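Long-range contact in putative isochorismatase (Streptomyces avermitilis, PDB 3KL2), which is of unknown function but belongs to the isochorismatase-like cysteine hydrolase family and is probably a hydrolase: residues Thr153-Gly158 with Ile180-Cys185. Residues are numbered along the deposited sequence; the frame is centred on the assembly and turned at random.
Sequences TIVLGG and ITLTDC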
ATOM      1  N   THR A 153      17.282  -5.478  -3.211  1.00 22.27           N
ATOM      2  CA  THR A 153      17.477  -6.855  -2.790  1.00 22.08           C
ATOM      3  C   THR A 153      17.451  -6.938  -1.279  1.00 21.72           C
ATOM      4  O   THR A 153      18.340  -6.404  -0.637  1.00 22.43           O
ATOM      5  CB  THR A 153      18.861  -7.411  -3.249  1.00 22.25           C
ATOM      6  OG1 THR A 153      18.934  -7.408  -4.670  1.00 22.87           O
ATOM      7  CG2 THR A 153      19.065  -8.835  -2.758  1.00 21.08           C
ATOM      8  N   ILE A 154      16.485  -7.659  -0.716  1.00 20.67           N
ATOM      9  CA  ILE A 154      16.409  -7.817   0.740  1.00 19.69           C
ATOM     10  C   ILE A 154      16.700  -9.281   1.116  1.00 19.23           C
ATOM     11  O   ILE A 154      16.149 -10.212   0.514  1.00 18.34           O
ATOM     12  CB  ILE A 154      15.020  -7.314   1.328  1.00 20.23           C
ATOM     13  CG1 ILE A 154      13.827  -8.080   0.747  1.00 20.76           C
ATOM     14  CG2 ILE A 154      14.805  -5.865   0.992  1.00 17.72           C
ATOM     15  CD1 ILE A 154      12.393  -7.578   1.261  1.00 21.18           C
ATOM     16  N   VAL A 155      17.609  -9.463   2.085  1.00 18.75           N
ATOM     17  CA  VAL A 155      17.960 -10.765   2.639  1.00 18.54           C
ATOM     18  C   VAL A 155      17.248 -10.919   3.960  1.00 18.86           C
ATOM     19  O   VAL A 155      17.402 -10.093   4.819  1.00 18.77           O
ATOM     20  CB  VAL A 155      19.479 -10.877   2.890  1.00 18.36           C
ATOM     21  CG1 VAL A 155      19.794 -12.214   3.461  1.00 16.82           C
ATOM     22  CG2 VAL A 155      20.269 -10.601   1.601  1.00 17.60           C
ATOM     23  N   LEU A 156      16.451 -11.968   4.115  1.00 20.11           N
ATOM     24  CA  LEU A 156      15.464 -12.053   5.222  1.00 20.18           C
ATOM     25  C   LEU A 156      15.816 -13.149   6.154  1.00 19.90           C
ATOM     26  O   LEU A 156      16.195 -14.252   5.714  1.00 18.83           O
ATOM     27  CB  LEU A 156      14.087 -12.412   4.724  1.00 20.39           C
ATOM     28  CG  LEU A 156      13.216 -11.360   4.101  1.00 23.93           C
ATOM     29  CD1 LEU A 156      11.862 -12.007   3.868  1.00 22.70           C
ATOM     30  CD2 LEU A 156      13.093 -10.109   5.058  1.00 25.77           C
ATOM     31  N   GLY A 157      15.602 -12.856   7.431  1.00 19.48           N
ATOM     32  CA  GLY A 157      15.787 -13.791   8.494  1.00 19.49           C
ATOM     33  C   GLY A 157      14.842 -13.440   9.622  1.00 19.82           C
ATOM     34  O   GLY A 157      14.315 -12.315   9.650  1.00 19.77           O
ATOM     35  N   GLY A 158      14.633 -14.417  10.532  1.00 19.39           N
ATOM     36  CA  GLY A 158      13.957 -14.219  11.789  1.00 18.35           C
ATOM     37  C   GLY A 158      12.772 -15.130  12.008  1.00 18.21           C
ATOM     38  O   GLY A 158      12.779 -16.306  11.630  1.00 16.54           O
ATOM     39  N   ILE A 180      15.692 -12.663  -0.833  1.00 20.69           N
ATOM     40  CA  ILE A 180      16.488 -13.841  -0.518  1.00 20.78           C
ATOM     41  C   ILE A 180      16.073 -14.239   0.899  1.00 21.28           C
ATOM     42  O   ILE A 180      16.081 -13.395   1.796  1.00 20.18           O
ATOM     43  CB  ILE A 180      17.979 -13.512  -0.532  1.00 20.68           C
ATOM     44  CG1 ILE A 180      18.458 -13.257  -1.952  1.00 21.33           C
ATOM     45  CG2 ILE A 180      18.807 -14.632   0.078  1.00 20.66           C
ATOM     46  CD1 ILE A 180      19.794 -12.550  -1.974  1.00 21.18           C
ATOM     47  N   THR A 181      15.643 -15.490   1.076  1.00 22.22           N
ATOM     48  CA  THR A 181      15.327 -16.024   2.407  1.00 23.07           C
ATOM     49  C   THR A 181      16.471 -16.886   2.877  1.00 22.93           C
ATOM     50  O   THR A 181      16.962 -17.708   2.127  1.00 23.78           O
ATOM     51  CB  THR A 181      14.033 -16.863   2.440  1.00 22.81           C
ATOM     52  OG1 THR A 181      14.060 -17.842   1.394  1.00 24.59           O
ATOM     53  CG2 THR A 181      12.805 -15.950   2.263  1.00 23.68           C
ATOM     54  N   LEU A 182      16.878 -16.664   4.119  1.00 22.95           N
ATOM     55  CA  LEU A 182      17.934 -17.373   4.763  1.00 22.83           C
ATOM     56  C   LEU A 182      17.325 -18.607   5.420  1.00 23.37           C
ATOM     57  O   LEU A 182      16.769 -18.529   6.552  1.00 23.87           O
ATOM     58  CB  LEU A 182      18.613 -16.499   5.812  1.00 22.78           C
ATOM     59  CG  LEU A 182      19.510 -15.339   5.328  1.00 23.79           C
ATOM     60  CD1 LEU A 182      19.744 -14.349   6.433  1.00 23.04           C
ATOM     61  CD2 LEU A 182      20.842 -15.867   4.819  1.00 22.88           C
ATOM     62  N   THR A 183      17.433 -19.736   4.713  1.00 22.85           N
ATOM     63  CA  THR A 183      16.764 -20.986   5.114  1.00 23.02           C
ATOM     64  C   THR A 183      17.205 -21.480   6.485  1.00 22.82           C
ATOM     65  O   THR A 183      16.390 -22.042   7.204  1.00 23.39           O
ATOM     66  CB  THR A 183      16.983 -22.114   4.072  1.00 22.98           C
ATOM     67  OG1 THR A 183      18.397 -22.354   3.898  1.00 22.18           O
ATOM     68  CG2 THR A 183      16.344 -21.713   2.718  1.00 23.29           C
ATOM     69  N   ASP A 184      18.466 -21.243   6.858  1.00 22.72           N
ATOM     70  CA  ASP A 184      18.961 -21.603   8.194  1.00 23.06           C
ATOM     71  C   ASP A 184      19.092 -20.407   9.159  1.00 22.84           C
ATOM     72  O   ASP A 184      19.862 -20.495  10.113  1.00 24.06           O
ATOM     73  CB  ASP A 184      20.292 -22.416   8.139  1.00 23.21           C
ATOM     74  CG  ASP A 184      21.424 -21.666   7.445  1.00 23.91           C
ATOM     75  OD1 ASP A 184      21.151 -20.557   6.967  1.00 24.93           O
ATOM     76  OD2 ASP A 184      22.575 -22.177   7.346  1.00 24.64           O
ATOM     77  N   CYS A 185      18.358 -19.312   8.935  1.00 22.18           N
ATOM     78  CA  CYS A 185      18.283 -18.193   9.915  1.00 21.25           C
ATOM     79  C   CYS A 185      16.847 -17.827  10.218  1.00 20.11           C
ATOM     80  O   CYS A 185      16.522 -16.684  10.492  1.00 21.47           O
ATOM     81  CB  CYS A 185      19.010 -16.965   9.409  1.00 21.11           C
ATOM     82  SG  CYS A 185      20.734 -17.176   9.142  1.00 23.49           S
TER
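V155 and L156 pair in parallel register with I180 and T181: I180 N gives a nearly straight hydrogen bond to I154 O (2.8 Å, 174° at the hydrogen), I180 O accepts L156 N, and L156 O accepts L182 N. A type I turn from L182 to C185 then breaks the ladder, yet the turn brings C185 O back to accept a hydrogen bond from G158 N (3.0 Å). G157 passes close by this carbonyl, its CA 3.6 Å from C185 O; a side chain there would press on that oxygen, so glycine suits the place. On one face V155 and I180 stand side by side, and CD1 of I180 also reaches CG2 of T153 (3.9 Å). With CG1 anti to its backbone N (chi1 180°), V155 lays that methyl against CG and CD1 of L182, both 3.7 Å away. An alanine in place of L182 would probably leave V155 CG1 without this packing and open a gap beside it. The other face carries L156 and T181, which both pack on M169 of helix 164-174, the crossover of this beta-alpha-beta unit, while T181 OG1 is hydrogen-bonded to S206 OG. Strand 153-159 is flanked by strand 26-31 on its other edge, and M209 of strand 207-209 packs against I180.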